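PDB 1VL1: 6-phosphogluconolactonase, which catalyses the hydrolysis of 6-phosphogluconolactone to 6-phosphogluconate, the second step of the oxidative pentose phosphate pathway. Local coordinates for residues Leu51-Glu62 and Asn92-Arg103; Phe77-Pro85 and Asp174-Leu182. All blocks are in the same frame, centred on the assembly; numbering follows the deposited sequence.

In the fold
Both contacts are built around strand 74-82, contact 1 packing against it and contact 2 including its end, and their centres lie about 14 Å apart. Along the chain their segments alternate: 51-62, then 77-85, then 92-103, then 174-182. Contact 1 packs together the helices that precede and follow this strand on one side of the sheet, a beta-alpha-beta-alpha run of this family's Rossmann-like fold. Contact 2 gives the strand an antiparallel neighbour. The two are tied directly: the backbone N of Leu51 bonds to the O of Phe77, and Glu81 holds the first turn of helix 92-101. Gly54 and Arg82, one from each contact, both approach a bound citrate, which may mark a pocket.

Contact 1 of 2, residues Leu51-Glu62 and Asn92-Arg103; sequences LAGGRTPLPVYE and NFRNINEVLFSR
Leu58, Tyr61 and Val99 form the apolar middle of this helix pair, whose segment axes run 28° from parallel and approach to 8.2 Å. CD2 of Leu58 lies 3.8 Å from CG2 of Val99, the side chains crossing at nearly a right angle. The same Val99 methyl lies 3.7 Å from CB of Tyr61 and meets that ring at its edge. With chi1 at -58°, Ile96 sends CG1 beside its backbone N, toward Leu58 and Tyr61, while CG2 faces Leu51 and CD1 reaches CA of Gly53 at 4.1 Å. CD1 of Leu51 meets CD2 of Leu100 at 3.6 Å. Leu58, Ile96 and Val99 suit the place because branched chains fill two directions at once. Cutting Ile96 back to an alanine is likely to leave a gap between Leu51, Leu58, the Tyr61 ring and the Gly53 backbone.

Polar contacts surround this core. Tyr61 OH donates to Ala52 O at 2.7 Å, on a lone pair in the carbonyl plane, tying the ring's far end to the loop. A side chain on Gly53 would collide with Asn92 OD1, and the backbone angles of Gly54 alone call for glycine. A water joins Asn92 OD1 to Gly54 N, while Asn92 ND2 donates to Asp80 O. Arg103 NH1 donates to Glu62 O at 2.9 Å and to Val99 O at 3.0 Å, clasping both helices; CG of Glu62 lies over one face of the guanidinium, and NH2 forms a salt bridge with Glu66.

The pair packs on strand 74-82, where Phe76 touches Leu51 and Phe101; Val60 turns to helix 25-43.

Contact 2 of 2, residues Phe77-Pro85 and Asp174-Leu182; sequences FLSDERYVP and DPKVPRVTL
Glu81 and Val180 form an antiparallel hydrogen-bonded pair, N of Glu81 to O of Val180 at 2.8 Å and N of Val180 to O of Glu81 at 2.9 Å. Leu182 N to Ser79 O and Tyr83 N to Pro178 O extend this tight part at both ends, and the axes of the short strands, 176° apart in direction, are almost exactly antiparallel. At the non-hydrogen-bonded pair of Asp80 and Thr181, CB of Asp80 lies 3.7 Å from OG1 of Thr181. Val180, beta-branched and suited to a strand, turns to the other face, toward helix 120-134. Leu182 packs CG against Ser79 O and reaches the same helix.

Toward Asp174 lies a looser, more exposed margin. Proline suits this irregular stretch: a cis peptide precedes Pro175, and Pro178 CB lies 4.1 Å from CB of Tyr83. CD of Pro175 sits over one face of the Arg82 guanidinium, 3.7 Å from NH1, while Val177 CG2 packs on Arg82 CB. Arg82 NH1 donates to Gln90 O.

Arg82 and Arg179 lie side by side, with guanidinium planes 67° apart and NE of Arg82 over a face of Arg179. A bend at chi2 (-66°) turns Arg179 so that NH2 donates to Pro175 O at 3.0 Å; NH1 donates to Ser153 OG. One water accepts from Arg82 NH2 and Arg179 NH1. Asp80 OD2, 4.4 Å from Arg179 NH1, probably offsets part of the charge. The paired arginines, with a citrate (probably from the crystallisation liquor) about 4 Å from the Arg82 side chain, are consistent with a site for an anion such as the substrate's phosphate.

Contact 1 of 2, residues Leu51-Glu62 and Asn92-Arg103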
loop_
_atom_site.group_PDB
_atom_site.type_symbol
_atom_site.label_atom_id
_atom_site.label_comp_id
_atom_site.label_asym_id
_atom_site.label_seq_id
_atom_site.Cartn_x
_atom_site.Cartn_y
_atom_site.Cartn_z
ATOM N N LEU A 51 1.357 2.594 1.886
ATOM C CA LEU A 51 2.125 1.335 1.926
ATOM C C LEU A 51 1.241 0.137 2.267
ATOM O O LEU A 51 0.548 0.153 3.284
ATOM C CB LEU A 51 3.180 1.412 3.007
ATOM C CG LEU A 51 4.167 2.544 2.955
ATOM C CD1 LEU A 51 5.119 2.507 4.186
ATOM C CD2 LEU A 51 4.928 2.579 1.639
ATOM N N ALA A 52 1.326 -0.922 1.448
ATOM C CA ALA A 52 0.785 -2.222 1.779
ATOM C C ALA A 52 1.786 -2.961 2.653
ATOM O O ALA A 52 3.013 -2.757 2.564
ATOM C CB ALA A 52 0.517 -3.015 0.556
ATOM N N GLY A 53 1.298 -3.892 3.459
ATOM C CA GLY A 53 2.180 -4.861 4.088
ATOM C C GLY A 53 2.391 -6.067 3.166
ATOM O O GLY A 53 2.231 -5.980 1.938
ATOM N N GLY A 54 2.789 -7.177 3.746
ATOM C CA GLY A 54 2.913 -8.437 3.041
ATOM C C GLY A 54 4.307 -8.787 2.611
ATOM O O GLY A 54 5.232 -7.993 2.692
ATOM N N ARG A 55 4.436 -9.993 2.101
ATOM C CA ARG A 55 5.753 -10.586 1.930
ATOM C C ARG A 55 6.570 -9.943 0.857
ATOM O O ARG A 55 7.787 -10.002 0.927
ATOM C CB ARG A 55 5.618 -12.080 1.688
ATOM C CG ARG A 55 5.008 -12.726 2.945
ATOM C CD ARG A 55 4.972 -14.238 2.979
ATOM N NE ARG A 55 3.869 -14.805 2.183
ATOM C CZ ARG A 55 3.870 -16.063 1.748
ATOM N NH1 ARG A 55 4.893 -16.863 2.023
ATOM N NH2 ARG A 55 2.866 -16.524 1.035
ATOM N N THR A 56 5.935 -9.348 -0.155
ATOM C CA THR A 56 6.729 -8.712 -1.191
ATOM C C THR A 56 7.191 -7.277 -0.909
ATOM O O THR A 56 8.350 -6.985 -1.149
ATOM C CB THR A 56 6.072 -8.830 -2.572
ATOM O OG1 THR A 56 5.825 -10.211 -2.829
ATOM C CG2 THR A 56 7.022 -8.423 -3.619
ATOM N N PRO A 57 6.323 -6.373 -0.471
ATOM C CA PRO A 57 6.760 -5.026 -0.116
ATOM C C PRO A 57 7.782 -4.923 1.029
ATOM O O PRO A 57 8.628 -4.038 1.016
ATOM C CB PRO A 57 5.436 -4.333 0.211
ATOM C CG PRO A 57 4.388 -5.109 -0.545
ATOM C CD PRO A 57 4.850 -6.494 -0.429
ATOM N N LEU A 58 7.677 -5.783 2.025
ATOM C CA LEU A 58 8.500 -5.588 3.225
ATOM C C LEU A 58 10.003 -5.552 2.942
ATOM O O LEU A 58 10.685 -4.627 3.439
ATOM C CB LEU A 58 8.163 -6.611 4.327
ATOM C CG LEU A 58 6.773 -6.446 4.931
ATOM C CD1 LEU A 58 6.403 -7.622 5.760
ATOM C CD2 LEU A 58 6.737 -5.146 5.724
ATOM N N PRO A 59 10.558 -6.483 2.157
ATOM C CA PRO A 59 11.973 -6.412 1.825
ATOM C C PRO A 59 12.334 -5.153 1.067
ATOM O O PRO A 59 13.445 -4.659 1.199
ATOM C CB PRO A 59 12.224 -7.673 0.954
ATOM C CG PRO A 59 11.125 -8.530 1.252
ATOM C CD PRO A 59 9.973 -7.724 1.642
ATOM N N VAL A 60 11.426 -4.669 0.229
ATOM C CA VAL A 60 11.643 -3.389 -0.438
ATOM C C VAL A 60 11.729 -2.230 0.544
ATOM O O VAL A 60 12.641 -1.422 0.497
ATOM C CB VAL A 60 10.602 -3.151 -1.528
ATOM C CG1 VAL A 60 10.668 -1.746 -2.035
ATOM C CG2 VAL A 60 10.788 -4.215 -2.679
ATOM N N TYR A 61 10.826 -2.188 1.503
ATOM C CA TYR A 61 10.858 -1.130 2.543
ATOM C C TYR A 61 12.136 -1.185 3.344
ATOM O O TYR A 61 12.690 -0.128 3.757
ATOM C CB TYR A 61 9.686 -1.294 3.509
ATOM C CG TYR A 61 8.308 -1.247 2.869
ATOM C CD1 TYR A 61 8.109 -0.683 1.604
ATOM C CD2 TYR A 61 7.211 -1.770 3.524
ATOM C CE1 TYR A 61 6.889 -0.619 1.031
ATOM C CE2 TYR A 61 5.975 -1.742 2.953
ATOM C CZ TYR A 61 5.810 -1.138 1.705
ATOM O OH TYR A 61 4.587 -1.103 1.137
ATOM N N GLU A 62 12.596 -2.398 3.603
ATOM C CA GLU A 62 13.796 -2.610 4.429
ATOM C C GLU A 62 15.009 -1.898 3.795
ATOM O O GLU A 62 15.800 -1.289 4.494
ATOM C CB GLU A 62 14.067 -4.094 4.616
ATOM C CG GLU A 62 15.132 -4.378 5.646
ATOM C CD GLU A 62 15.331 -5.852 5.874
ATOM O OE1 GLU A 62 14.728 -6.670 5.113
ATOM O OE2 GLU A 62 16.114 -6.175 6.802
ATOM N N ASN A 92 0.070 -5.322 10.099
ATOM C CA ASN A 92 0.840 -4.604 9.115
ATOM C C ASN A 92 1.675 -3.520 9.771
ATOM O O ASN A 92 2.833 -3.306 9.374
ATOM C CB ASN A 92 -0.044 -3.992 8.051
ATOM C CG ASN A 92 -0.612 -5.010 7.112
ATOM O OD1 ASN A 92 -0.009 -6.032 6.884
ATOM N ND2 ASN A 92 -1.719 -4.651 6.446
ATOM N N PHE A 93 1.110 -2.827 10.742
ATOM C CA PHE A 93 1.889 -1.816 11.469
ATOM C C PHE A 93 3.184 -2.396 12.046
ATOM O O PHE A 93 4.265 -1.813 11.881
ATOM C CB PHE A 93 1.087 -1.146 12.583
ATOM C CG PHE A 93 1.944 -0.245 13.399
ATOM C CD1 PHE A 93 2.318 1.011 12.899
ATOM C CD2 PHE A 93 2.498 -0.671 14.564
ATOM C CE1 PHE A 93 3.194 1.814 13.616
ATOM C CE2 PHE A 93 3.375 0.143 15.269
ATOM C CZ PHE A 93 3.696 1.396 14.768
ATOM N N ARG A 94 3.059 -3.504 12.769
ATOM C CA ARG A 94 4.233 -4.094 13.410
ATOM C C ARG A 94 5.298 -4.392 12.358
ATOM O O ARG A 94 6.473 -4.124 12.540
ATOM C CB ARG A 94 3.872 -5.354 14.151
ATOM C CG ARG A 94 5.073 -6.065 14.654
ATOM C CD ARG A 94 4.884 -7.000 15.708
ATOM N NE ARG A 94 6.099 -7.833 15.745
ATOM C CZ ARG A 94 6.190 -8.988 16.337
ATOM N NH1 ARG A 94 5.142 -9.481 16.975
ATOM N NH2 ARG A 94 7.344 -9.660 16.286
ATOM N N ASN A 95 4.858 -4.998 11.272
ATOM C CA ASN A 95 5.823 -5.470 10.252
ATOM C C ASN A 95 6.477 -4.332 9.517
ATOM O O ASN A 95 7.685 -4.360 9.319
ATOM C CB ASN A 95 5.173 -6.479 9.291
ATOM C CG ASN A 95 5.051 -7.839 9.894
ATOM O OD1 ASN A 95 6.016 -8.578 9.911
ATOM N ND2 ASN A 95 3.884 -8.190 10.410
ATOM N N ILE A 96 5.703 -3.314 9.142
ATOM C CA ILE A 96 6.285 -2.128 8.511
ATOM C C ILE A 96 7.078 -1.271 9.513
ATOM O O ILE A 96 8.117 -0.704 9.160
ATOM C CB ILE A 96 5.223 -1.267 7.820
ATOM C CG1 ILE A 96 4.495 -2.124 6.757
ATOM C CG2 ILE A 96 5.885 -0.064 7.198
ATOM C CD1 ILE A 96 3.224 -1.518 6.229
ATOM N N ASN A 97 6.655 -1.246 10.768
ATOM C CA ASN A 97 7.472 -0.598 11.816
ATOM C C ASN A 97 8.847 -1.246 11.955
ATOM O O ASN A 97 9.860 -0.547 12.028
ATOM C CB ASN A 97 6.763 -0.605 13.168
ATOM C CG ASN A 97 7.469 0.259 14.214
ATOM O OD1 ASN A 97 7.823 1.397 13.938
ATOM N ND2 ASN A 97 7.737 -0.312 15.400
ATOM N N GLU A 98 8.885 -2.573 11.891
ATOM C CA GLU A 98 10.140 -3.320 12.031
ATOM C C GLU A 98 11.154 -3.004 10.916
ATOM O O GLU A 98 12.346 -2.904 11.175
ATOM C CB GLU A 98 9.837 -4.818 12.108
ATOM C CG GLU A 98 9.575 -5.262 13.545
ATOM C CD GLU A 98 9.012 -6.661 13.714
ATOM O OE1 GLU A 98 8.822 -7.396 12.709
ATOM O OE2 GLU A 98 8.734 -6.969 14.892
ATOM N N VAL A 99 10.673 -2.928 9.674
ATOM C CA VAL A 99 11.556 -2.737 8.507
ATOM C C VAL A 99 11.790 -1.280 8.138
ATOM O O VAL A 99 12.834 -0.947 7.544
ATOM C CB VAL A 99 11.062 -3.532 7.273
ATOM C CG1 VAL A 99 11.108 -5.044 7.584
ATOM C CG2 VAL A 99 9.745 -3.066 6.779
ATOM N N LEU A 100 10.867 -0.396 8.506
ATOM C CA LEU A 100 10.941 0.982 8.043
ATOM C C LEU A 100 10.757 2.012 9.125
ATOM O O LEU A 100 11.634 2.803 9.339
ATOM C CB LEU A 100 9.905 1.201 6.955
ATOM C CG LEU A 100 9.732 2.594 6.369
ATOM C CD1 LEU A 100 11.018 3.025 5.670
ATOM C CD2 LEU A 100 8.568 2.648 5.344
ATOM N N PHE A 101 9.603 2.022 9.789
ATOM C CA PHE A 101 9.287 3.155 10.681
ATOM C C PHE A 101 10.225 3.275 11.859
ATOM O O PHE A 101 10.402 4.359 12.395
ATOM C CB PHE A 101 7.836 3.134 11.186
ATOM C CG PHE A 101 6.770 3.074 10.133
ATOM C CD1 PHE A 101 6.864 3.727 8.900
ATOM C CD2 PHE A 101 5.580 2.364 10.414
ATOM C CE1 PHE A 101 5.823 3.614 7.987
ATOM C CE2 PHE A 101 4.565 2.325 9.531
ATOM C CZ PHE A 101 4.693 2.935 8.318
ATOM N N SER A 102 10.772 2.155 12.305
ATOM C CA SER A 102 11.684 2.124 13.463
ATOM C C SER A 102 13.140 2.156 12.994
ATOM O O SER A 102 14.072 2.204 13.835
ATOM C CB SER A 102 11.417 0.855 14.276
ATOM O OG SER A 102 12.058 -0.332 13.707
ATOM N N ARG A 103 13.375 2.058 11.661
ATOM C CA ARG A 103 14.725 2.026 11.118
ATOM C C ARG A 103 15.162 3.330 10.469
ATOM O O ARG A 103 16.292 3.800 10.696
ATOM C CB ARG A 103 14.904 0.837 10.215
ATOM C CG ARG A 103 14.988 -0.472 10.983
ATOM C CD ARG A 103 15.086 -1.713 10.093
ATOM N NE ARG A 103 16.416 -1.863 9.489
ATOM C CZ ARG A 103 16.721 -1.639 8.210
ATOM N NH1 ARG A 103 15.823 -1.202 7.356
ATOM N NH2 ARG A 103 17.975 -1.811 7.789
HETATM O O HOH W 1 2.439 -7.353 6.850
#

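Contact 2 of 2, residues Phe77-Pro85 and Asp174-Leu182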
loop_
_atom_site.group_PDB
_atom_site.type_symbol
_atom_site.label_atom_id
_atom_site.label_comp_id
_atom_site.label_asym_id
_atom_site.label_seq_id
_atom_site.Cartn_x
_atom_site.Cartn_y
_atom_site.Cartn_z
ATOM N N PHE A 77 1.177 6.178 5.057
ATOM C CA PHE A 77 -0.131 5.682 5.429
ATOM C C PHE A 77 -0.222 4.217 5.130
ATOM O O PHE A 77 0.186 3.793 4.052
ATOM C CB PHE A 77 -1.216 6.406 4.611
ATOM C CG PHE A 77 -1.151 7.897 4.716
ATOM C CD1 PHE A 77 -0.244 8.623 3.953
ATOM C CD2 PHE A 77 -1.990 8.566 5.540
ATOM C CE1 PHE A 77 -0.139 9.972 4.087
ATOM C CE2 PHE A 77 -1.897 9.957 5.679
ATOM C CZ PHE A 77 -0.996 10.647 4.936
ATOM N N LEU A 78 -0.735 3.387 6.029
ATOM C CA LEU A 78 -1.028 1.999 5.645
ATOM C C LEU A 78 -2.196 1.885 4.680
ATOM O O LEU A 78 -3.193 2.587 4.854
ATOM C CB LEU A 78 -1.381 1.206 6.883
ATOM C CG LEU A 78 -0.172 0.595 7.563
ATOM C CD1 LEU A 78 1.012 1.490 7.794
ATOM C CD2 LEU A 78 -0.662 -0.002 8.822
ATOM N N SER A 79 -2.150 0.941 3.743
ATOM C CA SER A 79 -3.253 0.726 2.818
ATOM C C SER A 79 -4.394 -0.018 3.546
ATOM O O SER A 79 -5.534 0.060 3.127
ATOM C CB SER A 79 -2.825 -0.132 1.629
ATOM O OG SER A 79 -2.239 -1.348 2.048
ATOM N N ASP A 80 -4.054 -0.787 4.554
ATOM C CA ASP A 80 -4.998 -1.597 5.262
ATOM C C ASP A 80 -4.357 -2.162 6.528
ATOM O O ASP A 80 -3.146 -2.199 6.697
ATOM C CB ASP A 80 -5.522 -2.745 4.396
ATOM C CG ASP A 80 -4.452 -3.739 4.060
ATOM O OD1 ASP A 80 -3.542 -3.445 3.246
ATOM O OD2 ASP A 80 -4.444 -4.824 4.634
ATOM N N GLU A 81 -5.197 -2.686 7.380
ATOM C CA GLU A 81 -4.698 -3.300 8.609
ATOM C C GLU A 81 -5.604 -4.462 9.006
ATOM O O GLU A 81 -6.813 -4.427 8.855
ATOM C CB GLU A 81 -4.589 -2.312 9.757
ATOM C CG GLU A 81 -4.017 -2.871 11.036
ATOM C CD GLU A 81 -2.623 -3.397 10.851
ATOM O OE1 GLU A 81 -2.488 -4.571 10.447
ATOM O OE2 GLU A 81 -1.695 -2.648 11.161
ATOM N N ARG A 82 -4.965 -5.502 9.516
ATOM C CA ARG A 82 -5.658 -6.616 10.136
ATOM C C ARG A 82 -6.137 -6.172 11.509
ATOM O O ARG A 82 -5.393 -5.567 12.287
ATOM C CB ARG A 82 -4.720 -7.827 10.235
ATOM C CG ARG A 82 -4.457 -8.484 8.890
ATOM C CD ARG A 82 -3.311 -7.875 8.109
ATOM N NE ARG A 82 -2.982 -8.764 6.997
ATOM C CZ ARG A 82 -2.197 -9.817 7.064
ATOM N NH1 ARG A 82 -1.601 -10.142 8.172
ATOM N NH2 ARG A 82 -2.007 -10.571 6.001
ATOM N N TYR A 83 -7.378 -6.540 11.859
ATOM C CA TYR A 83 -8.003 -6.085 13.110
ATOM C C TYR A 83 -7.556 -7.034 14.221
ATOM O O TYR A 83 -8.293 -7.874 14.741
ATOM C CB TYR A 83 -9.548 -5.965 13.026
ATOM C CG TYR A 83 -10.137 -5.245 14.233
ATOM C CD1 TYR A 83 -9.921 -3.901 14.444
ATOM C CD2 TYR A 83 -10.930 -5.922 15.163
ATOM C CE1 TYR A 83 -10.443 -3.252 15.543
ATOM C CE2 TYR A 83 -11.448 -5.292 16.286
ATOM C CZ TYR A 83 -11.247 -3.965 16.471
ATOM O OH TYR A 83 -11.774 -3.377 17.600
ATOM N N VAL A 84 -6.308 -6.817 14.589
ATOM C CA VAL A 84 -5.612 -7.521 15.634
ATOM C C VAL A 84 -4.720 -6.519 16.351
ATOM O O VAL A 84 -4.468 -5.404 15.866
ATOM C CB VAL A 84 -4.717 -8.663 15.015
ATOM C CG1 VAL A 84 -5.546 -9.589 14.195
ATOM C CG2 VAL A 84 -3.578 -8.096 14.167
ATOM N N PRO A 85 -4.232 -6.890 17.526
ATOM C CA PRO A 85 -3.356 -5.965 18.257
ATOM C C PRO A 85 -2.148 -5.517 17.432
ATOM O O PRO A 85 -1.597 -6.277 16.625
ATOM C CB PRO A 85 -2.979 -6.743 19.500
ATOM C CG PRO A 85 -4.118 -7.773 19.676
ATOM C CD PRO A 85 -4.539 -8.118 18.285
ATOM N N ASP A 174 -6.394 -14.448 4.720
ATOM C CA ASP A 174 -5.624 -15.297 5.613
ATOM C C ASP A 174 -4.503 -14.426 6.228
ATOM O O ASP A 174 -3.738 -13.793 5.492
ATOM C CB ASP A 174 -5.097 -16.463 4.785
ATOM C CG ASP A 174 -4.560 -17.571 5.628
ATOM O OD1 ASP A 174 -5.329 -18.467 6.077
ATOM O OD2 ASP A 174 -3.358 -17.598 5.898
ATOM N N PRO A 175 -4.449 -14.272 7.554
ATOM C CA PRO A 175 -5.366 -14.874 8.501
ATOM C C PRO A 175 -6.813 -14.366 8.308
ATOM O O PRO A 175 -7.010 -13.222 7.869
ATOM C CB PRO A 175 -4.797 -14.420 9.860
ATOM C CG PRO A 175 -4.111 -13.159 9.563
ATOM C CD PRO A 175 -3.497 -13.349 8.207
ATOM N N LYS A 176 -7.804 -15.200 8.652
ATOM C CA LYS A 176 -9.180 -14.813 8.430
ATOM C C LYS A 176 -9.700 -14.012 9.622
ATOM O O LYS A 176 -10.316 -14.553 10.586
ATOM C CB LYS A 176 -10.066 -16.010 8.155
ATOM C CG LYS A 176 -11.475 -15.616 7.762
ATOM C CD LYS A 176 -12.372 -16.875 7.639
ATOM N N VAL A 177 -9.472 -12.714 9.506
ATOM C CA VAL A 177 -9.771 -11.726 10.540
ATOM C C VAL A 177 -10.412 -10.527 9.882
ATOM O O VAL A 177 -10.210 -10.298 8.681
ATOM C CB VAL A 177 -8.474 -11.266 11.300
ATOM C CG1 VAL A 177 -7.914 -12.436 12.144
ATOM C CG2 VAL A 177 -7.414 -10.653 10.381
ATOM N N PRO A 178 -11.211 -9.768 10.619
ATOM C CA PRO A 178 -11.751 -8.546 10.074
ATOM C C PRO A 178 -10.613 -7.610 9.715
ATOM O O PRO A 178 -9.529 -7.697 10.287
ATOM C CB PRO A 178 -12.582 -7.984 11.214
ATOM C CG PRO A 178 -12.876 -9.090 12.042
ATOM C CD PRO A 178 -11.660 -10.005 11.998
ATOM N N ARG A 179 -10.851 -6.788 8.714
ATOM C CA ARG A 179 -9.837 -5.869 8.198
ATOM C C ARG A 179 -10.400 -4.444 8.096
ATOM O O ARG A 179 -11.622 -4.243 7.868
ATOM C CB ARG A 179 -9.322 -6.232 6.788
ATOM C CG ARG A 179 -9.122 -7.682 6.415
ATOM C CD ARG A 179 -8.073 -8.276 7.186
ATOM N NE ARG A 179 -7.647 -9.641 6.762
ATOM C CZ ARG A 179 -6.649 -9.903 5.932
ATOM N NH1 ARG A 179 -6.046 -8.933 5.227
ATOM N NH2 ARG A 179 -6.258 -11.153 5.776
ATOM N N VAL A 180 -9.502 -3.471 8.226
ATOM C CA VAL A 180 -9.772 -2.071 7.946
ATOM C C VAL A 180 -8.993 -1.760 6.671
ATOM O O VAL A 180 -7.829 -2.129 6.566
ATOM C CB VAL A 180 -9.319 -1.197 9.106
ATOM C CG1 VAL A 180 -9.349 0.291 8.698
ATOM C CG2 VAL A 180 -10.138 -1.525 10.321
ATOM N N THR A 181 -9.648 -1.164 5.683
ATOM C CA THR A 181 -8.968 -0.929 4.430
ATOM C C THR A 181 -9.327 0.375 3.787
ATOM O O THR A 181 -10.457 0.845 3.877
ATOM C CB THR A 181 -9.268 -2.118 3.438
ATOM O OG1 THR A 181 -8.440 -2.013 2.248
ATOM C CG2 THR A 181 -10.686 -2.100 3.005
ATOM N N LEU A 182 -8.343 0.983 3.098
ATOM C CA LEU A 182 -8.691 1.998 2.151
ATOM C C LEU A 182 -9.515 1.367 1.071
ATOM O O LEU A 182 -9.380 0.169 0.793
ATOM C CB LEU A 182 -7.448 2.572 1.483
ATOM C CG LEU A 182 -6.523 3.382 2.366
ATOM C CD1 LEU A 182 -5.382 4.081 1.540
ATOM C CD2 LEU A 182 -7.162 4.352 3.174
HETATM O O HOH W 2 -3.955 -10.544 3.709
#